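Local coordinates for tubulin-like protein CetZ2 (PDB 4B45), which binds GTP as a tubulin- and FtsZ-like protein with GTPase activity and takes part in controlling cell shape in Haloferax volcanii, at residues K2-G7 and A92-I97; T26-V31 and L193-E198; A223-A228 and A311-L316. One frame throughout, in Å; residues are numbered along the deposited sequence.

Contact 1. Residues K2-G7 and A92-I97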
loop_
_atom_site.group_PDB
_atom_site.type_symbol
_atom_site.label_atom_id
_atom_site.label_comp_id
_atom_site.label_asym_id
_atom_site.label_seq_id
_atom_site.Cartn_x
_atom_site.Cartn_y
_atom_site.Cartn_z
ATOM N N LYS A 2 -9.592 9.618 4.588
ATOM C CA LYS A 2 -8.570 10.424 5.235
ATOM C C LYS A 2 -7.731 9.528 6.135
ATOM O O LYS A 2 -8.271 8.747 6.930
ATOM C CB LYS A 2 -9.198 11.565 6.035
ATOM C CG LYS A 2 -10.076 12.490 5.213
ATOM C CD LYS A 2 -10.804 13.464 6.125
ATOM C CE LYS A 2 -12.061 14.033 5.474
ATOM N NZ LYS A 2 -12.798 14.925 6.415
ATOM N N THR A 3 -6.413 9.634 6.010
ATOM C CA THR A 3 -5.526 8.707 6.699
ATOM C C THR A 3 -4.317 9.370 7.368
ATOM O O THR A 3 -3.983 10.532 7.088
ATOM C CB THR A 3 -5.055 7.607 5.744
ATOM O OG1 THR A 3 -4.537 6.505 6.504
ATOM C CG2 THR A 3 -3.984 8.141 4.803
ATOM N N VAL A 4 -3.688 8.621 8.274
ATOM C CA VAL A 4 -2.445 9.030 8.929
ATOM C C VAL A 4 -1.374 7.992 8.634
ATOM O O VAL A 4 -1.587 6.793 8.831
ATOM C CB VAL A 4 -2.600 9.132 10.464
ATOM C CG1 VAL A 4 -1.230 9.292 11.121
ATOM C CG2 VAL A 4 -3.497 10.283 10.836
ATOM N N LEU A 5 -0.231 8.440 8.134
ATOM C CA LEU A 5 0.807 7.506 7.726
ATOM C C LEU A 5 1.904 7.454 8.777
ATOM O O LEU A 5 2.371 8.488 9.223
ATOM C CB LEU A 5 1.404 7.932 6.387
ATOM C CG LEU A 5 0.414 8.101 5.241
ATOM C CD1 LEU A 5 1.133 8.574 3.958
ATOM C CD2 LEU A 5 -0.336 6.800 4.999
ATOM N N ILE A 6 2.317 6.247 9.160
ATOM C CA ILE A 6 3.484 6.086 10.017
ATOM C C ILE A 6 4.496 5.142 9.390
ATOM O O ILE A 6 4.324 3.927 9.429
ATOM C CB ILE A 6 3.111 5.518 11.392
ATOM C CG1 ILE A 6 1.995 6.346 12.031
ATOM C CG2 ILE A 6 4.351 5.477 12.289
ATOM C CD1 ILE A 6 1.193 5.566 13.037
ATOM N N GLY A 7 5.563 5.699 8.835
ATOM C CA GLY A 7 6.656 4.885 8.332
ATOM C C GLY A 7 7.491 4.307 9.459
ATOM O O GLY A 7 7.760 4.981 10.454
ATOM N N ALA A 92 -9.247 13.689 14.842
ATOM C CA ALA A 92 -10.575 13.102 14.869
ATOM C C ALA A 92 -11.032 12.755 13.467
ATOM O O ALA A 92 -11.840 11.849 13.263
ATOM C CB ALA A 92 -11.552 14.077 15.505
ATOM N N GLU A 93 -10.506 13.492 12.499
ATOM C CA GLU A 93 -10.895 13.316 11.114
ATOM C C GLU A 93 -10.328 12.055 10.484
ATOM O O GLU A 93 -10.747 11.677 9.399
ATOM C CB GLU A 93 -10.483 14.536 10.296
ATOM C CG GLU A 93 -11.281 15.778 10.624
ATOM C CD GLU A 93 -10.551 17.046 10.238
ATOM O OE1 GLU A 93 -9.311 16.983 10.059
ATOM O OE2 GLU A 93 -11.217 18.101 10.118
ATOM N N ALA A 94 -9.387 11.397 11.159
ATOM C CA ALA A 94 -8.721 10.232 10.570
ATOM C C ALA A 94 -9.686 9.061 10.388
ATOM O O ALA A 94 -10.439 8.715 11.300
ATOM C CB ALA A 94 -7.509 9.815 11.411
ATOM N N GLU A 95 -9.671 8.451 9.210
ATOM C CA GLU A 95 -10.594 7.358 8.941
ATOM C C GLU A 95 -9.893 6.012 8.961
ATOM O O GLU A 95 -10.531 4.955 8.954
ATOM C CB GLU A 95 -11.320 7.596 7.623
ATOM C CG GLU A 95 -12.331 8.722 7.734
ATOM C CD GLU A 95 -12.924 9.127 6.402
ATOM O OE1 GLU A 95 -12.159 9.291 5.426
ATOM O OE2 GLU A 95 -14.158 9.306 6.342
ATOM N N SER A 96 -8.568 6.066 9.005
ATOM C CA SER A 96 -7.750 4.873 9.024
ATOM C C SER A 96 -6.328 5.284 9.383
ATOM O O SER A 96 -6.005 6.476 9.359
ATOM C CB SER A 96 -7.777 4.196 7.653
ATOM O OG SER A 96 -7.195 5.033 6.673
ATOM N N ILE A 97 -5.496 4.303 9.726
ATOM C CA ILE A 97 -4.070 4.522 9.950
ATOM C C ILE A 97 -3.259 3.476 9.192
ATOM O O ILE A 97 -3.521 2.273 9.296
ATOM C CB ILE A 97 -3.693 4.452 11.454
ATOM C CG1 ILE A 97 -4.394 5.557 12.239
ATOM C CG2 ILE A 97 -2.171 4.589 11.633
ATOM C CD1 ILE A 97 -4.150 5.476 13.735
#
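With Thr3 OG1 anti to its backbone N (chi1 -162°) and Ser96 OG standing between its own N and carbonyl carbon (chi1 64°), the two hydroxyls come together in a hydrogen bond, OG1 to OG 3.0 Å. The Glu95 chain, extended beyond CG, reaches back to the start of the other segment, where its OE1 takes the amide of Lys2 (N to OE1 2.7 Å) through the anti lone pair, in a nearly straight bond of 167°. Lys2 returns the grip through its carbonyl: Glu95 N lies 2.7 Å from Lys2 O, and Ser96 N adds a weak bond to the same oxygen. The Lys2 side chain runs past Glu93, its CB and CD each 3.7 Å from Glu93 O. Val4 N to Ser96 O, at 3.3 Å, is also weak; parallel pairing is clear at Val4 and Ile97. Val4 CG2 meets Ala94 CB at 4.1 Å, and Ile6 CD1 reaches Ile97 CG2 at 3.8 Å. Further along, Val4 bonds to the backbone of Phe98. Strand 3-8 thus runs between strand 96-102 and strand 31-38, while Ile6 packs against Leu115 and Leu119 of helix 107-120.

Contact 2. Residues T26-V31 and L193-E198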
loop_
_atom_site.group_PDB
_atom_site.type_symbol
_atom_site.label_atom_id
_atom_site.label_comp_id
_atom_site.label_asym_id
_atom_site.label_seq_id
_atom_site.Cartn_x
_atom_site.Cartn_y
_atom_site.Cartn_z
ATOM N N THR A 26 -1.107 16.768 -5.714
ATOM C CA THR A 26 -2.423 16.691 -6.350
ATOM C C THR A 26 -3.458 17.531 -5.613
ATOM O O THR A 26 -4.503 17.857 -6.155
ATOM C CB THR A 26 -2.936 15.244 -6.388
ATOM O OG1 THR A 26 -3.037 14.746 -5.049
ATOM C CG2 THR A 26 -1.976 14.357 -7.165
ATOM N N GLY A 27 -3.183 17.863 -4.363
ATOM C CA GLY A 27 -4.148 18.615 -3.582
ATOM C C GLY A 27 -5.334 17.804 -3.076
ATOM O O GLY A 27 -6.324 18.375 -2.643
ATOM N N PHE A 28 -5.249 16.479 -3.110
ATOM C CA PHE A 28 -6.366 15.658 -2.625
ATOM C C PHE A 28 -6.625 15.808 -1.116
ATOM O O PHE A 28 -7.773 15.763 -0.670
ATOM C CB PHE A 28 -6.149 14.183 -2.972
ATOM C CG PHE A 28 -6.302 13.874 -4.432
ATOM C CD1 PHE A 28 -7.354 14.402 -5.160
ATOM C CD2 PHE A 28 -5.397 13.044 -5.075
ATOM C CE1 PHE A 28 -7.493 14.116 -6.500
ATOM C CE2 PHE A 28 -5.533 12.754 -6.417
ATOM C CZ PHE A 28 -6.583 13.289 -7.130
ATOM N N GLY A 29 -5.562 15.962 -0.331
ATOM C CA GLY A 29 -5.702 16.189 1.106
ATOM C C GLY A 29 -6.134 14.980 1.926
ATOM O O GLY A 29 -6.659 15.119 3.020
ATOM N N ALA A 30 -5.895 13.786 1.406
ATOM C CA ALA A 30 -6.353 12.562 2.048
ATOM C C ALA A 30 -5.414 12.181 3.171
ATOM O O ALA A 30 -5.813 11.537 4.134
ATOM C CB ALA A 30 -6.436 11.417 1.018
ATOM N N VAL A 31 -4.152 12.569 3.030
ATOM C CA VAL A 31 -3.141 12.278 4.035
ATOM C C VAL A 31 -3.148 13.413 5.035
ATOM O O VAL A 31 -2.775 14.537 4.702
ATOM C CB VAL A 31 -1.755 12.140 3.392
ATOM C CG1 VAL A 31 -0.687 12.015 4.448
ATOM C CG2 VAL A 31 -1.730 10.939 2.451
ATOM N N LEU A 193 -6.641 5.731 -4.491
ATOM C CA LEU A 193 -7.593 4.978 -3.686
ATOM C C LEU A 193 -8.080 5.818 -2.509
ATOM O O LEU A 193 -9.274 5.850 -2.203
ATOM C CB LEU A 193 -6.955 3.693 -3.185
ATOM C CG LEU A 193 -7.802 2.882 -2.212
ATOM C CD1 LEU A 193 -8.875 2.165 -2.982
ATOM C CD2 LEU A 193 -6.946 1.895 -1.417
ATOM N N LEU A 194 -7.146 6.506 -1.858
ATOM C CA LEU A 194 -7.473 7.382 -0.750
ATOM C C LEU A 194 -8.255 8.599 -1.212
ATOM O O LEU A 194 -9.145 9.077 -0.506
ATOM C CB LEU A 194 -6.190 7.830 -0.032
ATOM C CG LEU A 194 -5.316 6.737 0.593
ATOM C CD1 LEU A 194 -4.003 7.328 1.120
ATOM C CD2 LEU A 194 -6.063 6.012 1.707
ATOM N N ALA A 195 -7.930 9.104 -2.399
ATOM C CA ALA A 195 -8.569 10.322 -2.895
ATOM C C ALA A 195 -10.019 10.124 -3.354
ATOM O O ALA A 195 -10.836 11.054 -3.274
ATOM C CB ALA A 195 -7.752 10.920 -4.024
ATOM N N ALA A 196 -10.331 8.925 -3.835
ATOM C CA ALA A 196 -11.662 8.628 -4.382
ATOM C C ALA A 196 -12.773 8.949 -3.383
ATOM O O ALA A 196 -13.857 9.393 -3.763
ATOM C CB ALA A 196 -11.747 7.179 -4.806
ATOM N N GLY A 197 -12.493 8.729 -2.102
ATOM C CA GLY A 197 -13.467 8.994 -1.057
ATOM C C GLY A 197 -13.605 10.462 -0.710
ATOM O O GLY A 197 -14.503 10.843 0.031
ATOM N N GLU A 198 -12.727 11.296 -1.252
ATOM C CA GLU A 198 -12.734 12.709 -0.887
ATOM C C GLU A 198 -13.361 13.601 -1.961
ATOM O O GLU A 198 -13.440 14.815 -1.793
ATOM C CB GLU A 198 -11.321 13.180 -0.529
ATOM C CG GLU A 198 -10.637 12.295 0.495
ATOM C CD GLU A 198 -11.477 12.108 1.748
ATOM O OE1 GLU A 198 -11.800 13.124 2.403
ATOM O OE2 GLU A 198 -11.822 10.947 2.074
#
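The ring of Phe28 lies with one face over the methyl group of Ala195, in a CH-pi contact that carries much of this interface. Ala195 CB stands 3.5 Å from the ring centroid and only 19° off the ring normal. It is displaced from the centre toward the CG-CD2 side, so that its distance to Phe28 CG is 3.3 Å, which is tight for two carbons. In Phe28, chi1 (-71°) sets CG beside the backbone N, anti to the carbonyl carbon, and chi2 (-44°) turns the ring plane over Ala195 CB.

Ala30 adds a second apolar contact. Its CB points at the helix and touches Leu194 CB at 3.7 Å, with the aliphatic part of Glu198 close by (Ala30 CB to Glu198 CG 4.3 Å). Val31 adds a looser contact, its CG2 lying 4.5 Å from Leu194 CD1. These are carbon contacts; polar groups nearby have other partners. Asp23 binds the amides of Ala30 and Val31 with its two carboxylate oxygens, while Glu198 OE2 accepts from the N-terminal Met1 N.

Each segment also sets its own shape. Gly27 and Gly29 both have positive phi, which lets the loop turn sharply on either side of Phe28, and Phe28 N makes a weak bond to Thr26 OG1 (3.4 Å). In the other segment, Glu198 N bonds back to Ala195 O at 2.8 Å. The arrangement belongs to the tubulin/FtsZ fold: the loop between the first helix and second strand of the Rossmann-like GTPase domain leans on the end of helix 175-196, the long central helix that links the two domains in this family.

Contact 3. Residues A223-A228 and A311-L316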
loop_
_atom_site.group_PDB
_atom_site.type_symbol
_atom_site.label_atom_id
_atom_site.label_comp_id
_atom_site.label_asym_id
_atom_site.label_seq_id
_atom_site.Cartn_x
_atom_site.Cartn_y
_atom_site.Cartn_z
ATOM N N ALA A 223 -4.003 -7.965 1.308
ATOM C CA ALA A 223 -4.709 -7.268 0.245
ATOM C C ALA A 223 -3.766 -6.867 -0.884
ATOM O O ALA A 223 -2.533 -6.787 -0.696
ATOM C CB ALA A 223 -5.463 -6.058 0.793
ATOM N N ALA A 224 -4.343 -6.642 -2.065
ATOM C CA ALA A 224 -3.564 -6.188 -3.210
ATOM C C ALA A 224 -4.280 -5.052 -3.904
ATOM O O ALA A 224 -5.506 -4.908 -3.801
ATOM C CB ALA A 224 -3.289 -7.333 -4.177
ATOM N N LEU A 225 -3.520 -4.225 -4.606
ATOM C CA LEU A 225 -4.120 -3.073 -5.256
ATOM C C LEU A 225 -3.709 -3.031 -6.707
ATOM O O LEU A 225 -2.539 -2.866 -7.007
ATOM C CB LEU A 225 -3.728 -1.772 -4.552
ATOM C CG LEU A 225 -4.434 -0.525 -5.115
ATOM C CD1 LEU A 225 -5.971 -0.709 -5.135
ATOM C CD2 LEU A 225 -4.059 0.764 -4.363
ATOM N N GLY A 226 -4.677 -3.190 -7.604
ATOM C CA GLY A 226 -4.390 -3.227 -9.021
ATOM C C GLY A 226 -4.626 -1.896 -9.707
ATOM O O GLY A 226 -5.540 -1.147 -9.347
ATOM N N TYR A 227 -3.810 -1.608 -10.715
ATOM C CA TYR A 227 -3.980 -0.393 -11.499
ATOM C C TYR A 227 -3.617 -0.594 -12.977
ATOM O O TYR A 227 -2.625 -1.261 -13.305
ATOM C CB TYR A 227 -3.164 0.744 -10.889
ATOM C CG TYR A 227 -3.207 2.037 -11.670
ATOM C CD1 TYR A 227 -4.259 2.921 -11.519
ATOM C CD2 TYR A 227 -2.185 2.373 -12.556
ATOM C CE1 TYR A 227 -4.301 4.109 -12.234
ATOM C CE2 TYR A 227 -2.220 3.551 -13.278
ATOM C CZ TYR A 227 -3.283 4.413 -13.114
ATOM O OH TYR A 227 -3.319 5.596 -13.818
ATOM N N ALA A 228 -4.446 -0.042 -13.862
ATOM C CA ALA A 228 -4.115 0.052 -15.288
ATOM C C ALA A 228 -4.901 1.183 -15.937
ATOM O O ALA A 228 -6.006 1.511 -15.491
ATOM C CB ALA A 228 -4.379 -1.270 -16.013
ATOM N N ALA A 311 -8.990 4.855 -16.085
ATOM C CA ALA A 311 -8.251 3.811 -15.397
ATOM C C ALA A 311 -9.172 2.992 -14.525
ATOM O O ALA A 311 -10.205 3.484 -14.085
ATOM C CB ALA A 311 -7.108 4.398 -14.572
ATOM N N SER A 312 -8.795 1.736 -14.310
ATOM C CA SER A 312 -9.429 0.901 -13.311
ATOM C C SER A 312 -8.461 0.754 -12.145
ATOM O O SER A 312 -7.272 0.449 -12.317
ATOM C CB SER A 312 -9.777 -0.481 -13.858
ATOM O OG SER A 312 -10.666 -0.382 -14.955
ATOM N N LEU A 313 -8.980 0.984 -10.957
ATOM C CA LEU A 313 -8.206 0.830 -9.750
ATOM C C LEU A 313 -8.977 -0.212 -8.975
ATOM O O LEU A 313 -10.125 0.025 -8.594
ATOM C CB LEU A 313 -8.185 2.153 -9.007
ATOM C CG LEU A 313 -7.345 2.316 -7.751
ATOM C CD1 LEU A 313 -5.855 2.339 -8.110
ATOM C CD2 LEU A 313 -7.759 3.605 -7.052
ATOM N N VAL A 314 -8.382 -1.386 -8.798
ATOM C CA VAL A 314 -9.077 -2.490 -8.139
ATOM C C VAL A 314 -8.391 -2.952 -6.861
ATOM O O VAL A 314 -7.292 -3.491 -6.909
ATOM C CB VAL A 314 -9.199 -3.699 -9.065
ATOM C CG1 VAL A 314 -9.890 -4.832 -8.339
ATOM C CG2 VAL A 314 -9.984 -3.319 -10.331
ATOM N N LEU A 315 -9.061 -2.755 -5.726
ATOM C CA LEU A 315 -8.581 -3.223 -4.432
ATOM C C LEU A 315 -9.117 -4.621 -4.198
ATOM O O LEU A 315 -10.315 -4.858 -4.343
ATOM C CB LEU A 315 -9.063 -2.287 -3.310
ATOM C CG LEU A 315 -8.706 -2.703 -1.874
ATOM C CD1 LEU A 315 -7.181 -2.739 -1.661
ATOM C CD2 LEU A 315 -9.397 -1.812 -0.820
ATOM N N LEU A 316 -8.229 -5.554 -3.866
ATOM C CA LEU A 316 -8.633 -6.922 -3.573
ATOM C C LEU A 316 -8.326 -7.241 -2.125
ATOM O O LEU A 316 -7.169 -7.192 -1.706
ATOM C CB LEU A 316 -7.889 -7.895 -4.482
ATOM C CG LEU A 316 -8.061 -7.625 -5.979
ATOM C CD1 LEU A 316 -6.817 -7.991 -6.740
ATOM C CD2 LEU A 316 -9.252 -8.402 -6.509
#
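Ala311 meets Tyr227 first: its CB lies 3.7 Å from Tyr227 CE1, approaching the ring obliquely, and also rests against the carbonyl oxygen of Ala228. Ser312 follows as a hydrogen-bonded antiparallel pair with Ala228. Its N bonds to Ala228 O at 3.0 Å, almost in line with the C=O bond, and its O accepts from Ala228 N. The hydroxyl of Ser312 turns instead to those of Thr246 and Thr247 in helix 240-252. Leu313 lies on the same side of the sheet as Tyr227, and its CG is anti to the backbone N (chi1 -175°); the two side chains cross at a slant, Leu313 CD1 to Tyr227 CD1 3.8 Å. The CA-H of Leu313 points at Gly226 O, which also takes the amide of Val314.

Val314 in turn gives its carbonyl to Gly226 N, a bond of 2.7 Å and 175°. Opposite it stands a glycine, so the pair is held by the main chain. At Leu315 the side chains meet once more, Leu225 CD1 lying 3.9 Å from Leu315 CB and leaning over the backbone toward Val314 O. Leu316 closes the segment with two further bonds: its N to Ala224 O, at 2.8 Å and practically straight, and Ala224 N donates to Leu316 O. On the far side of the sheet from Leu315, its CD1 approaches Ala224 CB at 4.4 Å.

Helices 175-196 and 210-217 cover the face bearing Tyr227, Leu225, Leu313 and Leu315, with Leu192 against Leu313. Six backbone hydrogen bonds satisfy the buried peptide groups between the strands, leaving the cross-strand side-chain contacts to apolar carbon: a well-paired inner region of the C-terminal domain sheet, set by main-chain bonding and hydrophobic cover.

Contacts 1 and 2 interleave along the chain and adjoin in space, their centres 12 Å apart: Thr3 N lies 2.7 Å from Ala30 O, a probable hydrogen bond, and Thr3 CG2 packs on Leu194 CD1. Contact 3 follows later in sequence, its centre 16 Å from that of contact 2 and 21 Å from that of contact 1. Contacts 1 and 3 do not touch, their nearest atoms being about 10 Å apart, yet both belong to one mixed sheet, contact 1 in its GTPase-domain part and contact 3 in its C-terminal part. Helix 175-196 bridges them: Leu194 packs on Thr3 and Ala30, and Leu193 on Leu225 and Leu313, consistent with this helix linking the two domains.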